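Local structure of pectinesterase (Aspergillus niger, 5C1E) at residues Val119-Asn124 against Asp140-Lys145; Ala159-Phe164 against Ile184-Arg189. The protein catalyses the hydrolysis of methyl esters on the galacturonosyl units of pectin, releasing methanol and de-esterified pectin chains. All coordinates share one frame; numbering follows the deposited sequence.

Contact 1 (Val119-Asn124 against Asp140-Lys145); sequences VALVGN and DTLYVK
L121 and V122 pair in parallel with L142 and Y143; the axes of strands 121-124 and 142-145 approach to 4.7 Å, their directions 9° apart. The main chain is joined by Y143 N to L121 O at 2.9 Å and by G123 N to Y143 O, also 2.9 Å, while K145 N reaches G123 O in a weak, bent bond. At the entry to the strands, T141 O takes two donors: A120 N at 2.8 Å and L121 N in a weak bond. On one face of the sheet V122 and Y143 stand side by side, pointing the same way. With CG1 of V122 between its backbone N and carbonyl carbon (chi1 47°), CG2 is the branch that meets the Y143 ring, 3.6 Å from CD2 of Y143. K145 CB lies above one face of that ring, offset toward its rim, and V119 CG1 touches Y143 CB at 3.9 Å. On the other face, L121 CD2 meets L142 CD1 at 3.9 Å. The extended chain of K145 crosses N124, its CD lying 3.8 Å from N124 CG, and carries NZ to a salt bridge with D89. The OG1 of T141 is hydrogen-bonded to E157 O. This pair belongs to the parallel beta-helix: strand 121-124 lies between 94-96 and 142-146 in one sheet, 163-165 follows beyond 142-146, and strand 148-152 supplies Y151 against the L142 and V144 side.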
# COMPACT_ATOMS: atom_id res chain seq x y z
N VAL A 119 -4.59 -0.42 11.26
CA VAL A 119 -4.27 0.06 9.92
C VAL A 119 -3.23 1.18 9.95
O VAL A 119 -3.32 2.10 10.75
CB VAL A 119 -5.55 0.52 9.20
CG1 VAL A 119 -5.27 1.12 7.83
CG2 VAL A 119 -6.49 -0.67 9.05
N ALA A 120 -2.25 1.08 9.05
CA ALA A 120 -1.28 2.17 8.86
C ALA A 120 -1.87 3.22 7.92
O ALA A 120 -2.03 4.36 8.31
CB ALA A 120 0.03 1.64 8.32
N LEU A 121 -2.24 2.82 6.71
CA LEU A 121 -2.88 3.74 5.77
C LEU A 121 -4.07 3.09 5.09
O LEU A 121 -4.02 1.91 4.73
CB LEU A 121 -1.89 4.28 4.72
CG LEU A 121 -2.48 5.29 3.72
CD1 LEU A 121 -1.48 6.37 3.36
CD2 LEU A 121 -2.99 4.60 2.46
N VAL A 122 -5.17 3.85 4.99
CA VAL A 122 -6.29 3.40 4.18
C VAL A 122 -6.37 4.29 2.95
O VAL A 122 -6.34 5.54 3.04
CB VAL A 122 -7.64 3.30 4.94
CG1 VAL A 122 -7.92 4.52 5.77
CG2 VAL A 122 -8.79 3.03 3.98
N GLY A 123 -6.45 3.64 1.80
CA GLY A 123 -6.71 4.31 0.54
C GLY A 123 -8.14 4.09 0.14
O GLY A 123 -8.53 2.96 -0.15
N ASN A 124 -8.93 5.15 0.15
CA ASN A 124 -10.36 5.04 -0.14
C ASN A 124 -10.82 6.16 -1.07
O ASN A 124 -11.66 7.00 -0.70
CB ASN A 124 -11.15 5.01 1.17
CG ASN A 124 -12.63 4.75 0.97
OD1 ASN A 124 -13.04 4.16 -0.02
ND2 ASN A 124 -13.44 5.21 1.91
N ASP A 140 -3.29 -6.11 9.05
CA ASP A 140 -4.04 -5.13 8.26
C ASP A 140 -3.29 -3.79 7.99
O ASP A 140 -3.86 -2.71 8.06
CB ASP A 140 -5.37 -4.82 8.94
CG ASP A 140 -6.38 -5.93 8.82
OD1 ASP A 140 -6.02 -7.06 8.51
OD2 ASP A 140 -7.58 -5.65 9.07
N THR A 141 -1.99 -3.87 7.70
CA THR A 141 -1.18 -2.66 7.49
C THR A 141 -1.76 -1.69 6.46
O THR A 141 -1.93 -0.52 6.76
CB THR A 141 0.25 -3.00 7.05
OG1 THR A 141 0.85 -3.91 8.01
CG2 THR A 141 1.08 -1.73 6.92
N LEU A 142 -2.01 -2.18 5.25
CA LEU A 142 -2.42 -1.33 4.13
C LEU A 142 -3.81 -1.69 3.65
O LEU A 142 -4.04 -2.75 3.03
CB LEU A 142 -1.39 -1.42 3.00
CG LEU A 142 -1.63 -0.52 1.79
CD1 LEU A 142 -1.53 0.96 2.13
CD2 LEU A 142 -0.66 -0.91 0.70
N TYR A 143 -4.74 -0.80 3.95
CA TYR A 143 -6.13 -1.03 3.62
C TYR A 143 -6.37 -0.38 2.28
O TYR A 143 -6.62 0.81 2.22
CB TYR A 143 -7.01 -0.42 4.69
CG TYR A 143 -8.48 -0.79 4.66
CD1 TYR A 143 -9.01 -1.73 3.77
CD2 TYR A 143 -9.35 -0.20 5.55
CE1 TYR A 143 -10.37 -2.06 3.78
CE2 TYR A 143 -10.70 -0.53 5.58
CZ TYR A 143 -11.20 -1.46 4.70
OH TYR A 143 -12.56 -1.76 4.74
N VAL A 144 -6.21 -1.17 1.21
CA VAL A 144 -6.52 -0.68 -0.13
C VAL A 144 -8.04 -0.88 -0.33
O VAL A 144 -8.50 -1.80 -0.99
CB VAL A 144 -5.64 -1.34 -1.20
CG1 VAL A 144 -4.18 -0.94 -0.97
CG2 VAL A 144 -5.75 -2.87 -1.23
N LYS A 145 -8.80 -0.01 0.31
CA LYS A 145 -10.21 -0.26 0.55
C LYS A 145 -11.04 -0.19 -0.72
O LYS A 145 -11.87 -1.07 -0.99
CB LYS A 145 -10.75 0.74 1.58
CG LYS A 145 -12.24 0.60 1.84
CD LYS A 145 -12.70 1.54 2.95
CE LYS A 145 -14.10 1.16 3.40
NZ LYS A 145 -14.61 2.16 4.36

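Contact 2 (Ala159-Phe164 against Ile184-Arg189); sequences AVDYIF and ITASSR
I163 and T185, then F164 and A186, form two parallel bridges, and two backbone hydrogen bonds tie the rungs together. I163 N donates to I184 O at 3.0 Å, fairly straight with an N-H...O angle of 155°. The O of I163 accepts from A186 N at 2.8 Å, and T185 CA adds a C-H...O contact to the same oxygen at 3.1 Å. The predicted active-site residue D161 has both carboxylate oxygens engaged elsewhere: OD1 in a salt bridge with R221, OD2 in a hydrogen bond to a glycerol probably from the crystallisation liquor. Across the contact its carboxylate carbon CG packs on A186 CB at 3.7 Å. The Y162 ring is brought beside I184 by a chi1 of 64°, which sets CG between backbone N and carbonyl carbon; I184 CG2 then sits over one ring face, 4.2 Å from the centroid and 24° off the normal, a CH-pi contact. At the ring's tip, I184 CG1 is 3.5 Å from Y162 OH, which is hydrogen-bonded to S178 OG. T185 OG1 is hydrogen-bonded to L219 O, and S187 OG accepts from R189 N at 3.1 Å in an ST turn. Within the beta-helix, strand 163-165 lies between 142-146 and 182-187, with 217-220 beyond; I184 also rests on I176 of strand 175-178 and Y231 of strand 228-232.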
# COMPACT_ATOMS: atom_id res chain seq x y z
N ALA A 159 2.23 -8.87 8.46
CA ALA A 159 2.17 -10.31 8.59
C ALA A 159 0.83 -10.90 8.17
O ALA A 159 0.79 -11.92 7.49
CB ALA A 159 2.45 -10.70 10.03
N VAL A 160 -0.26 -10.28 8.63
CA VAL A 160 -1.59 -10.82 8.50
C VAL A 160 -2.50 -9.89 7.71
O VAL A 160 -2.83 -8.79 8.17
CB VAL A 160 -2.18 -11.10 9.89
CG1 VAL A 160 -3.61 -11.62 9.77
CG2 VAL A 160 -1.30 -12.10 10.61
N ASP A 161 -2.90 -10.35 6.52
CA ASP A 161 -3.84 -9.63 5.65
C ASP A 161 -3.37 -8.21 5.48
O ASP A 161 -4.15 -7.28 5.61
CB ASP A 161 -5.26 -9.63 6.22
CG ASP A 161 -5.83 -11.02 6.43
OD1 ASP A 161 -5.33 -12.02 5.84
OD2 ASP A 161 -6.84 -11.11 7.18
N TYR A 162 -2.08 -8.03 5.24
CA TYR A 162 -1.51 -6.68 5.31
C TYR A 162 -1.65 -5.81 4.05
O TYR A 162 -1.35 -4.63 4.11
CB TYR A 162 -0.10 -6.69 5.88
CG TYR A 162 1.03 -7.40 5.15
CD1 TYR A 162 1.27 -8.76 5.34
CD2 TYR A 162 1.90 -6.69 4.35
CE1 TYR A 162 2.32 -9.39 4.73
CE2 TYR A 162 2.97 -7.31 3.74
CZ TYR A 162 3.19 -8.65 3.93
OH TYR A 162 4.27 -9.25 3.33
N ILE A 163 -2.16 -6.40 2.96
CA ILE A 163 -2.67 -5.64 1.80
C ILE A 163 -4.07 -6.18 1.59
O ILE A 163 -4.22 -7.35 1.25
CB ILE A 163 -1.81 -5.83 0.55
CG1 ILE A 163 -0.37 -5.39 0.83
CG2 ILE A 163 -2.40 -5.07 -0.64
CD1 ILE A 163 0.63 -5.78 -0.25
N PHE A 164 -5.08 -5.38 1.88
CA PHE A 164 -6.45 -5.89 1.96
C PHE A 164 -7.47 -4.84 1.55
O PHE A 164 -7.22 -3.65 1.68
CB PHE A 164 -6.74 -6.47 3.38
CG PHE A 164 -7.00 -5.43 4.43
CD1 PHE A 164 -5.97 -4.63 4.91
CD2 PHE A 164 -8.27 -5.24 4.94
CE1 PHE A 164 -6.21 -3.65 5.85
CE2 PHE A 164 -8.52 -4.26 5.88
CZ PHE A 164 -7.50 -3.47 6.34
N ILE A 184 -0.39 -12.48 2.67
CA ILE A 184 -0.04 -11.12 2.31
C ILE A 184 -1.28 -10.34 1.88
O ILE A 184 -1.55 -9.27 2.39
CB ILE A 184 1.01 -11.08 1.19
CG1 ILE A 184 2.32 -11.69 1.66
CG2 ILE A 184 1.25 -9.66 0.74
CD1 ILE A 184 3.30 -12.02 0.56
N THR A 185 -2.02 -10.88 0.92
CA THR A 185 -3.21 -10.19 0.39
C THR A 185 -4.52 -10.76 0.95
O THR A 185 -4.64 -11.96 1.16
CB THR A 185 -3.29 -10.19 -1.15
OG1 THR A 185 -3.46 -11.52 -1.68
CG2 THR A 185 -2.07 -9.53 -1.74
N ALA A 186 -5.50 -9.89 1.12
CA ALA A 186 -6.84 -10.30 1.47
C ALA A 186 -7.86 -9.44 0.73
O ALA A 186 -8.43 -8.49 1.27
CB ALA A 186 -7.04 -10.24 2.98
N SER A 187 -8.08 -9.77 -0.54
CA SER A 187 -8.99 -9.00 -1.38
C SER A 187 -10.44 -9.29 -1.00
O SER A 187 -10.80 -10.44 -0.78
CB SER A 187 -8.79 -9.31 -2.86
OG SER A 187 -9.87 -8.82 -3.64
N SER A 188 -11.24 -8.22 -0.98
CA SER A 188 -12.67 -8.31 -0.71
C SER A 188 -13.53 -8.14 -1.98
O SER A 188 -14.73 -7.86 -1.89
CB SER A 188 -13.07 -7.27 0.35
OG SER A 188 -12.60 -5.98 -0.03
N ARG A 189 -12.95 -8.41 -3.15
CA ARG A 189 -13.75 -8.48 -4.36
C ARG A 189 -14.82 -9.55 -4.18
O ARG A 189 -14.52 -10.68 -3.77
CB ARG A 189 -12.87 -8.78 -5.58
CG ARG A 189 -13.64 -8.87 -6.88
CD ARG A 189 -12.72 -8.91 -8.09
NE ARG A 189 -13.47 -9.04 -9.34
CZ ARG A 189 -13.80 -10.19 -9.94
NH1 ARG A 189 -14.51 -10.16 -11.06
NH2 ARG A 189 -13.44 -11.38 -9.46

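Both contacts are buried and join successive strands of one parallel sheet of the beta-helix, their centres 10 Å apart. Strand 142-146 of contact 1 neighbours strand 163-165 of contact 2, and probable backbone hydrogen bonds run from L142 N to Y162 O (2.8 Å) and from D140 N to V160 O (2.9 Å). The rings of Y143 and F164 stack across this seam. Contact 1 lies nearer the chain's centre and ends in partly exposed N124 and K145; contact 2 has fewer cross-strand bonds and more side-chain polar partners beyond its segments. D140 and D161 each hydrogen-bond a glycerol, probably from the crystallisation liquor, with their side chains about 4 Å apart at the nearest atoms, consistent with D140 lying beside the predicted active-site residue D161.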